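Local coordinates for protein STU0660 (Streptococcus thermophilus, PDB 3ZTH) that probably binds double-stranded DNA as a large Csn2 protein of the CRISPR-Cas system, taking part in bacterial immunity against foreign DNA, at residues E272-Y277 and L318-Q323; D266-Y271 and P284-F289; L244-E249 and S292-T297. One frame throughout, in Å; residues are numbered along the deposited sequence.

Contact 1: residues E272-Y277 and L318-Q323; sequences ERVMKY and LNILNQ
The ring of Tyr-277 and the side-chain amide of Gln-323 are the flat groups here, and their planes stand 62° apart. Arg-273 O, one turn back on the same helix, lies in the plane of the ring at its edge. The amide reaches the ring obliquely from the other helix, with Gln-323 OE1 3.5 Å from Tyr-277 CE2. This is a helix-helix packing in which 272-277, the C-terminal part of helix 267-277, crosses 318-323 of helix 312-324 at 116°, the axes 9.8 Å apart. Ile-320, Val-274 and Leu-321 fill the space between the axes with branched methyls. Ile-320 points at the other helix with CG2 anti to the backbone N, so this methyl lies 3.7 Å from Tyr-277 CB, while CD1 rests against the carbonyl of Tyr-277. Val-274 uses both branches: CG1 meets Ile-320, and CG2 turns to Leu-321. Tyrosine suits the more open border by packing through CB and its ring carbons; the glutamine amide lies against CE2 and CD2 with no hydrogen bond between the two segments. Phe-345 of the second subunit also packs on Ile-320, so the apolar layer extends into the assembly. Val-274 CG2 touches Leu-321 CD2 at 3.8 Å.

Contact 2: residues D266-Y271 and P284-F289; sequences DVEFMY and PTREGF
Tyr-271 meets Arg-286 with a face and Phe-289 with an edge, and these orientations define the packing of two successive helices, 267-277 and 286-296, joined at their N-terminal turns. With CG anti to the backbone N, the phenol projects from its helix to the start of the next one. Its edge is turned to the face of Phe-289 in an offset edge-to-face pair, planes at 70° and centroids 5.4 Å apart. Phe-289, also with CG anti to its backbone N, turns a ring face to Tyr-271 CA, which lies offset toward the ring's rim in a CH-pi contact. Over one face of the tyrosine ring lies Arg-286 CG, almost exactly on the ring normal and 3.9 Å from the centroid. The arginine chain then bends at chi3, so that Tyr-271 CE2 lies over the centre of one guanidinium face, the two planes oblique at 39°. Glu-268, bent at chi2, brings its carboxylate nearly coplanar with the guanidinium: Arg-286 NH1 donates to the syn lone pair of Glu-268 OE1 at 2.9 Å, and Glu-268 OE2, 2.6 Å from Arg-286 NH1, makes the salt-bridge contact. Arginine suits this solvent-facing side because its methylenes cover an aromatic ring while its charge stays at the surface. Glu-272 OE2 lies close to Glu-268 OE2, a like charge that the arginine would be expected to offset. Tyr-271 OH donates to Pro-284 O at 2.7 Å, nearly along the C=O axis.

Contact 3: residues L244-E249 and S292-T297; sequences LKIDEE and SLETVT
Glu-294 is the long arm of this contact. Its chi1 of -118° is an eclipsed, uncommon value, and beyond CG the chain is extended, so the carboxylate reaches the loop 244-249 while its methylenes run past Ile-246 in the opposite direction. Ile-246 N donates to Glu-294 OE2 at 2.6 Å and a nearly straight 172°; OE2 accepts through its anti lone pair. Arg-290 shares that oxygen in a salt bridge and also bonds Ile-246 O, so both polar groups of one loop residue are satisfied. Ile-246, its CG1 anti to the carbonyl carbon, extends CD1 to 3.6 Å from Leu-293 CG; beta-branching stiffens it for this buried place. Leu-293 CG is anti to the backbone N, which brings CD2 to Ile-246 CG2. Thr-297 turns OG1 back to Leu-293 O, 2.6 Å away, and its CB faces Leu-244 CD2. Lys-245 packs on Tyr-215 and Tyr-219 of helix 212-228, its side chain about 6 Å from that of Glu-212, a magnesium-binding residue whose ion is not bound to this chain here. A helix side chain thus hydrogen-bonds the backbone of the loop between strands 232-237 and 254-257 in a P-loop-NTPase-like fold, with Leu-244 about 8 Å, side chain to side chain, from the magnesium ligand Asp-240.

Overall arrangement
Three helices, 267-277, 286-296 and 312-324, form one small cluster. Contact 1 joins the first and third, contact 2 the first and second, and contact 3 ties the second to a loop of the central sheet. Contacts 1 and 3 are mostly buried, and both reach the second subunit; contact 2 is partly buried, with a charged outer edge. Their chemistry follows: contact 1 has no hydrogen bond across it, contact 2 adds a salt bridge and a tyrosine hydroxyl hydrogen bond to a backbone carbonyl to its aromatic packing, and contact 3 holds a loop backbone by a carboxylate. Phe-289 touches Val-274, Leu-293 touches Leu-321, and Glu-248 probably bonds Glu-268 N, making the three continuous.

Contact 1: residues E272-Y277 and L318-Q323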
loop_
_atom_site.group_PDB
_atom_site.type_symbol
_atom_site.label_atom_id
_atom_site.label_comp_id
_atom_site.label_asym_id
_atom_site.label_seq_id
_atom_site.Cartn_x
_atom_site.Cartn_y
_atom_site.Cartn_z
ATOM N N GLU A 272 -14.506 -52.736 -34.640
ATOM C CA GLU A 272 -14.257 -54.131 -34.981
ATOM C C GLU A 272 -14.259 -55.038 -33.759
ATOM O O GLU A 272 -14.876 -56.103 -33.785
ATOM C CB GLU A 272 -12.946 -54.251 -35.768
ATOM C CG GLU A 272 -13.131 -53.910 -37.250
ATOM C CD GLU A 272 -11.825 -53.613 -37.979
ATOM O OE1 GLU A 272 -10.831 -54.343 -37.756
ATOM O OE2 GLU A 272 -11.800 -52.653 -38.784
ATOM N N ARG A 273 -13.588 -54.614 -32.689
ATOM C CA ARG A 273 -13.540 -55.397 -31.455
ATOM C C ARG A 273 -14.951 -55.619 -30.932
ATOM O O ARG A 273 -15.367 -56.753 -30.704
ATOM C CB ARG A 273 -12.726 -54.674 -30.373
ATOM C CG ARG A 273 -11.219 -54.677 -30.568
ATOM C CD ARG A 273 -10.674 -56.100 -30.620
ATOM N NE ARG A 273 -9.221 -56.155 -30.450
ATOM C CZ ARG A 273 -8.582 -55.840 -29.323
ATOM N NH1 ARG A 273 -9.258 -55.441 -28.252
ATOM N NH2 ARG A 273 -7.261 -55.930 -29.264
ATOM N N VAL A 274 -15.683 -54.525 -30.744
ATOM C CA VAL A 274 -17.049 -54.587 -30.236
ATOM C C VAL A 274 -17.909 -55.469 -31.125
ATOM O O VAL A 274 -18.649 -56.325 -30.638
ATOM C CB VAL A 274 -17.669 -53.169 -30.147
ATOM C CG1 VAL A 274 -19.121 -53.242 -29.714
ATOM C CG2 VAL A 274 -16.877 -52.332 -29.162
HETATM N N MSE A 275 -17.807 -55.264 -32.430
HETATM C CA MSE A 275 -18.578 -56.052 -33.379
HETATM C C MSE A 275 -18.351 -57.549 -33.134
HETATM O O MSE A 275 -19.291 -58.340 -33.170
HETATM C CB MSE A 275 -18.182 -55.652 -34.804
HETATM C CG MSE A 275 -18.864 -56.426 -35.919
HETATM SE SE MSE A 275 -18.615 -55.591 -37.677
HETATM C CE MSE A 275 -16.713 -55.929 -37.929
ATOM N N LYS A 276 -17.105 -57.933 -32.861
ATOM C CA LYS A 276 -16.791 -59.335 -32.606
ATOM C C LYS A 276 -17.556 -59.878 -31.394
ATOM O O LYS A 276 -17.954 -61.041 -31.371
ATOM C CB LYS A 276 -15.285 -59.522 -32.393
ATOM C CG LYS A 276 -14.908 -60.969 -32.121
ATOM C CD LYS A 276 -13.408 -61.193 -31.939
ATOM C CE LYS A 276 -13.113 -62.696 -31.762
ATOM N NZ LYS A 276 -11.661 -63.034 -31.601
ATOM N N TYR A 277 -17.767 -59.026 -30.394
ATOM C CA TYR A 277 -18.482 -59.406 -29.178
ATOM C C TYR A 277 -19.990 -59.179 -29.220
ATOM O O TYR A 277 -20.713 -59.678 -28.362
ATOM C CB TYR A 277 -17.926 -58.638 -27.985
ATOM C CG TYR A 277 -16.652 -59.200 -27.413
ATOM C CD1 TYR A 277 -15.412 -58.809 -27.915
ATOM C CD2 TYR A 277 -16.682 -60.108 -26.351
ATOM C CE1 TYR A 277 -14.232 -59.301 -27.373
ATOM C CE2 TYR A 277 -15.506 -60.605 -25.800
ATOM C CZ TYR A 277 -14.288 -60.192 -26.315
ATOM O OH TYR A 277 -13.120 -60.642 -25.756
ATOM N N LEU A 318 -22.023 -50.582 -23.822
ATOM C CA LEU A 318 -21.373 -50.212 -22.571
ATOM C C LEU A 318 -20.703 -51.431 -21.937
ATOM O O LEU A 318 -19.531 -51.378 -21.545
ATOM C CB LEU A 318 -22.407 -49.605 -21.610
ATOM C CG LEU A 318 -22.123 -49.283 -20.129
ATOM C CD1 LEU A 318 -20.657 -49.278 -19.813
ATOM C CD2 LEU A 318 -22.729 -47.940 -19.801
ATOM N N ASN A 319 -21.448 -52.527 -21.846
ATOM C CA ASN A 319 -20.939 -53.755 -21.253
ATOM C C ASN A 319 -19.745 -54.288 -22.011
ATOM O O ASN A 319 -18.736 -54.680 -21.413
ATOM C CB ASN A 319 -22.035 -54.822 -21.214
ATOM C CG ASN A 319 -23.017 -54.603 -20.079
ATOM O OD1 ASN A 319 -22.941 -53.603 -19.362
ATOM N ND2 ASN A 319 -23.942 -55.540 -19.907
ATOM N N ILE A 320 -19.855 -54.303 -23.331
ATOM C CA ILE A 320 -18.775 -54.801 -24.163
ATOM C C ILE A 320 -17.534 -53.930 -24.016
ATOM O O ILE A 320 -16.427 -54.446 -23.816
ATOM C CB ILE A 320 -19.214 -54.889 -25.653
ATOM C CG1 ILE A 320 -20.333 -55.927 -25.793
ATOM C CG2 ILE A 320 -18.047 -55.291 -26.523
ATOM C CD1 ILE A 320 -20.940 -56.027 -27.184
ATOM N N LEU A 321 -17.715 -52.611 -24.087
ATOM C CA LEU A 321 -16.582 -51.702 -23.960
ATOM C C LEU A 321 -15.873 -51.905 -22.639
ATOM O O LEU A 321 -14.641 -52.008 -22.600
ATOM C CB LEU A 321 -17.028 -50.246 -24.102
ATOM C CG LEU A 321 -17.304 -49.817 -25.546
ATOM C CD1 LEU A 321 -17.843 -48.403 -25.562
ATOM C CD2 LEU A 321 -16.027 -49.920 -26.379
ATOM N N ASN A 322 -16.636 -51.972 -21.555
ATOM C CA ASN A 322 -16.021 -52.189 -20.253
ATOM C C ASN A 322 -15.144 -53.431 -20.296
ATOM O O ASN A 322 -14.007 -53.417 -19.833
ATOM C CB ASN A 322 -17.084 -52.340 -19.175
ATOM C CG ASN A 322 -17.250 -51.087 -18.361
ATOM O OD1 ASN A 322 -18.214 -50.946 -17.606
ATOM N ND2 ASN A 322 -16.303 -50.160 -18.504
ATOM N N GLN A 323 -15.675 -54.503 -20.868
ATOM C CA GLN A 323 -14.929 -55.745 -20.978
ATOM C C GLN A 323 -13.597 -55.541 -21.709
ATOM O O GLN A 323 -12.584 -56.125 -21.321
ATOM C CB GLN A 323 -15.772 -56.802 -21.695
ATOM C CG GLN A 323 -15.106 -58.157 -21.741
ATOM C CD GLN A 323 -16.027 -59.269 -22.199
ATOM O OE1 GLN A 323 -15.603 -60.422 -22.319
ATOM N NE2 GLN A 323 -17.293 -58.938 -22.453
#

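Contact 2: residues D266-Y271 and P284-F289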
loop_
_atom_site.group_PDB
_atom_site.type_symbol
_atom_site.label_atom_id
_atom_site.label_comp_id
_atom_site.label_asym_id
_atom_site.label_seq_id
_atom_site.Cartn_x
_atom_site.Cartn_y
_atom_site.Cartn_z
ATOM N N ASP A 266 -8.600 -46.024 -31.175
ATOM C CA ASP A 266 -9.114 -45.497 -32.434
ATOM C C ASP A 266 -10.516 -46.073 -32.579
ATOM O O ASP A 266 -10.783 -47.188 -32.120
ATOM C CB ASP A 266 -8.252 -45.943 -33.617
ATOM C CG ASP A 266 -6.882 -45.293 -33.618
ATOM O OD1 ASP A 266 -6.803 -44.048 -33.725
ATOM O OD2 ASP A 266 -5.880 -46.032 -33.510
ATOM N N VAL A 267 -11.402 -45.307 -33.207
ATOM C CA VAL A 267 -12.789 -45.714 -33.408
ATOM C C VAL A 267 -12.948 -46.986 -34.250
ATOM O O VAL A 267 -13.698 -47.889 -33.881
ATOM C CB VAL A 267 -13.594 -44.573 -34.069
ATOM C CG1 VAL A 267 -15.069 -44.930 -34.125
ATOM C CG2 VAL A 267 -13.374 -43.282 -33.292
ATOM N N GLU A 268 -12.253 -47.061 -35.379
ATOM C CA GLU A 268 -12.357 -48.247 -36.219
ATOM C C GLU A 268 -11.871 -49.479 -35.449
ATOM O O GLU A 268 -12.445 -50.566 -35.549
ATOM C CB GLU A 268 -11.539 -48.074 -37.503
ATOM C CG GLU A 268 -11.695 -49.227 -38.496
ATOM C CD GLU A 268 -13.157 -49.544 -38.816
ATOM O OE1 GLU A 268 -13.985 -48.601 -38.860
ATOM O OE2 GLU A 268 -13.476 -50.736 -39.034
ATOM N N PHE A 269 -10.810 -49.304 -34.676
ATOM C CA PHE A 269 -10.281 -50.400 -33.887
ATOM C C PHE A 269 -11.374 -50.923 -32.946
ATOM O O PHE A 269 -11.670 -52.114 -32.927
ATOM C CB PHE A 269 -9.070 -49.926 -33.071
ATOM C CG PHE A 269 -8.531 -50.967 -32.125
ATOM C CD1 PHE A 269 -7.632 -51.935 -32.570
ATOM C CD2 PHE A 269 -8.956 -51.001 -30.796
ATOM C CE1 PHE A 269 -7.163 -52.925 -31.701
ATOM C CE2 PHE A 269 -8.495 -51.988 -29.917
ATOM C CZ PHE A 269 -7.596 -52.952 -30.371
HETATM N N MSE A 270 -11.981 -50.020 -32.183
HETATM C CA MSE A 270 -13.023 -50.399 -31.234
HETATM C C MSE A 270 -14.279 -50.948 -31.891
HETATM O O MSE A 270 -14.933 -51.847 -31.353
HETATM C CB MSE A 270 -13.384 -49.208 -30.356
HETATM C CG MSE A 270 -12.218 -48.699 -29.537
HETATM SE SE MSE A 270 -12.768 -47.337 -28.286
HETATM C CE MSE A 270 -12.886 -45.841 -29.504
ATOM N N TYR A 271 -14.622 -50.414 -33.054
ATOM C CA TYR A 271 -15.803 -50.892 -33.750
ATOM C C TYR A 271 -15.641 -52.376 -34.046
ATOM O O TYR A 271 -16.524 -53.182 -33.741
ATOM C CB TYR A 271 -15.999 -50.137 -35.058
ATOM C CG TYR A 271 -17.205 -50.593 -35.844
ATOM C CD1 TYR A 271 -18.489 -50.181 -35.487
ATOM C CD2 TYR A 271 -17.064 -51.437 -36.941
ATOM C CE1 TYR A 271 -19.602 -50.597 -36.204
ATOM C CE2 TYR A 271 -18.169 -51.861 -37.670
ATOM C CZ TYR A 271 -19.437 -51.437 -37.294
ATOM O OH TYR A 271 -20.538 -51.864 -38.005
ATOM N N PRO A 284 -24.434 -52.777 -35.288
ATOM C CA PRO A 284 -24.834 -51.384 -35.476
ATOM C C PRO A 284 -23.966 -50.781 -36.569
ATOM O O PRO A 284 -22.872 -51.269 -36.844
ATOM C CB PRO A 284 -24.555 -50.755 -34.114
ATOM C CG PRO A 284 -24.713 -51.917 -33.161
ATOM C CD PRO A 284 -24.003 -53.020 -33.902
ATOM N N THR A 285 -24.460 -49.732 -37.204
ATOM C CA THR A 285 -23.698 -49.064 -38.245
ATOM C C THR A 285 -22.517 -48.368 -37.569
ATOM O O THR A 285 -22.515 -48.150 -36.347
ATOM C CB THR A 285 -24.560 -48.004 -38.970
ATOM O OG1 THR A 285 -23.759 -47.306 -39.922
ATOM C CG2 THR A 285 -25.100 -46.983 -37.988
ATOM N N ARG A 286 -21.511 -48.016 -38.352
ATOM C CA ARG A 286 -20.355 -47.343 -37.793
ATOM C C ARG A 286 -20.777 -46.040 -37.120
ATOM O O ARG A 286 -20.210 -45.643 -36.103
ATOM C CB ARG A 286 -19.330 -47.075 -38.894
ATOM C CG ARG A 286 -18.021 -47.793 -38.665
ATOM C CD ARG A 286 -17.266 -47.968 -39.954
ATOM N NE ARG A 286 -17.724 -49.162 -40.644
ATOM C CZ ARG A 286 -17.053 -50.306 -40.679
ATOM N NH1 ARG A 286 -15.880 -50.412 -40.065
ATOM N NH2 ARG A 286 -17.566 -51.346 -41.319
ATOM N N GLU A 287 -21.778 -45.378 -37.690
ATOM C CA GLU A 287 -22.264 -44.133 -37.125
ATOM C C GLU A 287 -23.092 -44.419 -35.870
ATOM O O GLU A 287 -22.984 -43.709 -34.872
ATOM C CB GLU A 287 -23.107 -43.374 -38.152
ATOM C CG GLU A 287 -23.704 -42.079 -37.628
ATOM C CD GLU A 287 -22.650 -41.113 -37.104
ATOM O OE1 GLU A 287 -21.443 -41.425 -37.189
ATOM O OE2 GLU A 287 -23.025 -40.031 -36.607
ATOM N N GLY A 288 -23.918 -45.459 -35.924
ATOM C CA GLY A 288 -24.728 -45.813 -34.773
ATOM C C GLY A 288 -23.821 -46.208 -33.619
ATOM O O GLY A 288 -24.121 -45.976 -32.449
ATOM N N PHE A 289 -22.692 -46.812 -33.956
ATOM C CA PHE A 289 -21.742 -47.221 -32.944
ATOM C C PHE A 289 -21.069 -45.993 -32.362
ATOM O O PHE A 289 -20.935 -45.860 -31.150
ATOM C CB PHE A 289 -20.674 -48.134 -33.550
ATOM C CG PHE A 289 -19.508 -48.361 -32.644
ATOM C CD1 PHE A 289 -19.655 -49.107 -31.474
ATOM C CD2 PHE A 289 -18.279 -47.778 -32.919
ATOM C CE1 PHE A 289 -18.590 -49.266 -30.588
ATOM C CE2 PHE A 289 -17.204 -47.931 -32.037
ATOM C CZ PHE A 289 -17.363 -48.677 -30.871
#

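Contact 3: residues L244-E249 and S292-T297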
loop_
_atom_site.group_PDB
_atom_site.type_symbol
_atom_site.label_atom_id
_atom_site.label_comp_id
_atom_site.label_asym_id
_atom_site.label_seq_id
_atom_site.Cartn_x
_atom_site.Cartn_y
_atom_site.Cartn_z
ATOM N N LEU A 244 -19.847 -34.540 -25.260
ATOM C CA LEU A 244 -18.647 -35.237 -25.698
ATOM C C LEU A 244 -18.736 -35.515 -27.204
ATOM O O LEU A 244 -19.730 -36.056 -27.678
ATOM C CB LEU A 244 -18.520 -36.555 -24.937
ATOM C CG LEU A 244 -17.330 -37.451 -25.259
ATOM C CD1 LEU A 244 -16.029 -36.730 -24.898
ATOM C CD2 LEU A 244 -17.472 -38.766 -24.491
ATOM N N LYS A 245 -17.703 -35.136 -27.952
ATOM C CA LYS A 245 -17.680 -35.359 -29.401
ATOM C C LYS A 245 -16.601 -36.381 -29.730
ATOM O O LYS A 245 -15.433 -36.177 -29.400
ATOM C CB LYS A 245 -17.368 -34.054 -30.153
ATOM C CG LYS A 245 -18.331 -32.909 -29.890
ATOM C CD LYS A 245 -19.756 -33.271 -30.301
ATOM C CE LYS A 245 -20.747 -32.197 -29.861
ATOM N NZ LYS A 245 -22.168 -32.538 -30.197
ATOM N N ILE A 246 -16.984 -37.472 -30.381
ATOM C CA ILE A 246 -16.027 -38.508 -30.754
ATOM C C ILE A 246 -15.925 -38.696 -32.265
ATOM O O ILE A 246 -16.940 -38.845 -32.943
ATOM C CB ILE A 246 -16.406 -39.875 -30.124
ATOM C CG1 ILE A 246 -16.241 -39.812 -28.604
ATOM C CG2 ILE A 246 -15.548 -40.984 -30.707
ATOM C CD1 ILE A 246 -16.584 -41.103 -27.895
ATOM N N ASP A 247 -14.699 -38.662 -32.787
ATOM C CA ASP A 247 -14.447 -38.891 -34.213
ATOM C C ASP A 247 -13.103 -39.604 -34.340
ATOM O O ASP A 247 -12.421 -39.820 -33.336
ATOM C CB ASP A 247 -14.446 -37.580 -35.025
ATOM C CG ASP A 247 -13.349 -36.613 -34.602
ATOM O OD1 ASP A 247 -12.189 -37.046 -34.431
ATOM O OD2 ASP A 247 -13.647 -35.404 -34.459
ATOM N N GLU A 248 -12.722 -39.978 -35.559
ATOM C CA GLU A 248 -11.461 -40.683 -35.772
ATOM C C GLU A 248 -10.223 -39.932 -35.290
ATOM O O GLU A 248 -9.285 -40.540 -34.779
ATOM C CB GLU A 248 -11.274 -41.039 -37.256
ATOM C CG GLU A 248 -11.764 -42.436 -37.643
ATOM C CD GLU A 248 -11.102 -43.564 -36.832
ATOM O OE1 GLU A 248 -10.332 -43.277 -35.880
ATOM O OE2 GLU A 248 -11.363 -44.749 -37.147
ATOM N N GLU A 249 -10.223 -38.616 -35.444
ATOM C CA GLU A 249 -9.081 -37.811 -35.051
ATOM C C GLU A 249 -8.863 -37.618 -33.559
ATOM O O GLU A 249 -7.746 -37.793 -33.077
ATOM C CB GLU A 249 -9.162 -36.440 -35.723
ATOM C CG GLU A 249 -9.295 -36.528 -37.228
ATOM C CD GLU A 249 -8.308 -37.519 -37.830
ATOM O OE1 GLU A 249 -7.082 -37.317 -37.666
ATOM O OE2 GLU A 249 -8.762 -38.505 -38.462
ATOM N N SER A 292 -23.299 -44.357 -29.986
ATOM C CA SER A 292 -23.484 -45.162 -28.798
ATOM C C SER A 292 -22.250 -44.940 -27.928
ATOM O O SER A 292 -22.343 -44.842 -26.704
ATOM C CB SER A 292 -23.616 -46.633 -29.187
ATOM O OG SER A 292 -23.793 -47.446 -28.042
ATOM N N LEU A 293 -21.097 -44.835 -28.586
ATOM C CA LEU A 293 -19.821 -44.617 -27.916
ATOM C C LEU A 293 -19.765 -43.241 -27.232
ATOM O O LEU A 293 -19.153 -43.081 -26.172
ATOM C CB LEU A 293 -18.684 -44.755 -28.933
ATOM C CG LEU A 293 -17.239 -44.560 -28.461
ATOM C CD1 LEU A 293 -16.830 -45.659 -27.451
ATOM C CD2 LEU A 293 -16.341 -44.586 -29.687
ATOM N N GLU A 294 -20.408 -42.250 -27.839
ATOM C CA GLU A 294 -20.443 -40.903 -27.279
ATOM C C GLU A 294 -21.338 -40.849 -26.043
ATOM O O GLU A 294 -21.091 -40.094 -25.109
ATOM C CB GLU A 294 -20.969 -39.926 -28.319
ATOM C CG GLU A 294 -19.979 -38.865 -28.714
ATOM C CD GLU A 294 -20.389 -38.136 -29.984
ATOM O OE1 GLU A 294 -21.589 -37.799 -30.123
ATOM O OE2 GLU A 294 -19.506 -37.896 -30.836
ATOM N N THR A 295 -22.383 -41.659 -26.055
ATOM C CA THR A 295 -23.331 -41.725 -24.956
ATOM C C THR A 295 -22.779 -42.410 -23.710
ATOM O O THR A 295 -22.915 -41.909 -22.600
ATOM C CB THR A 295 -24.586 -42.514 -25.379
ATOM O OG1 THR A 295 -25.263 -41.806 -26.424
ATOM C CG2 THR A 295 -25.519 -42.730 -24.188
ATOM N N VAL A 296 -22.151 -43.559 -23.921
ATOM C CA VAL A 296 -21.639 -44.390 -22.842
ATOM C C VAL A 296 -20.256 -44.109 -22.270
ATOM O O VAL A 296 -20.016 -44.366 -21.084
ATOM C CB VAL A 296 -21.680 -45.876 -23.265
ATOM C CG1 VAL A 296 -21.065 -46.730 -22.195
ATOM C CG2 VAL A 296 -23.105 -46.308 -23.514
ATOM N N THR A 297 -19.345 -43.599 -23.088
ATOM C CA THR A 297 -17.991 -43.342 -22.609
ATOM C C THR A 297 -17.876 -42.706 -21.219
ATOM O O THR A 297 -17.067 -43.136 -20.402
ATOM C CB THR A 297 -17.204 -42.492 -23.608
ATOM O OG1 THR A 297 -16.989 -43.254 -24.804
ATOM C CG2 THR A 297 -15.870 -42.100 -23.028
#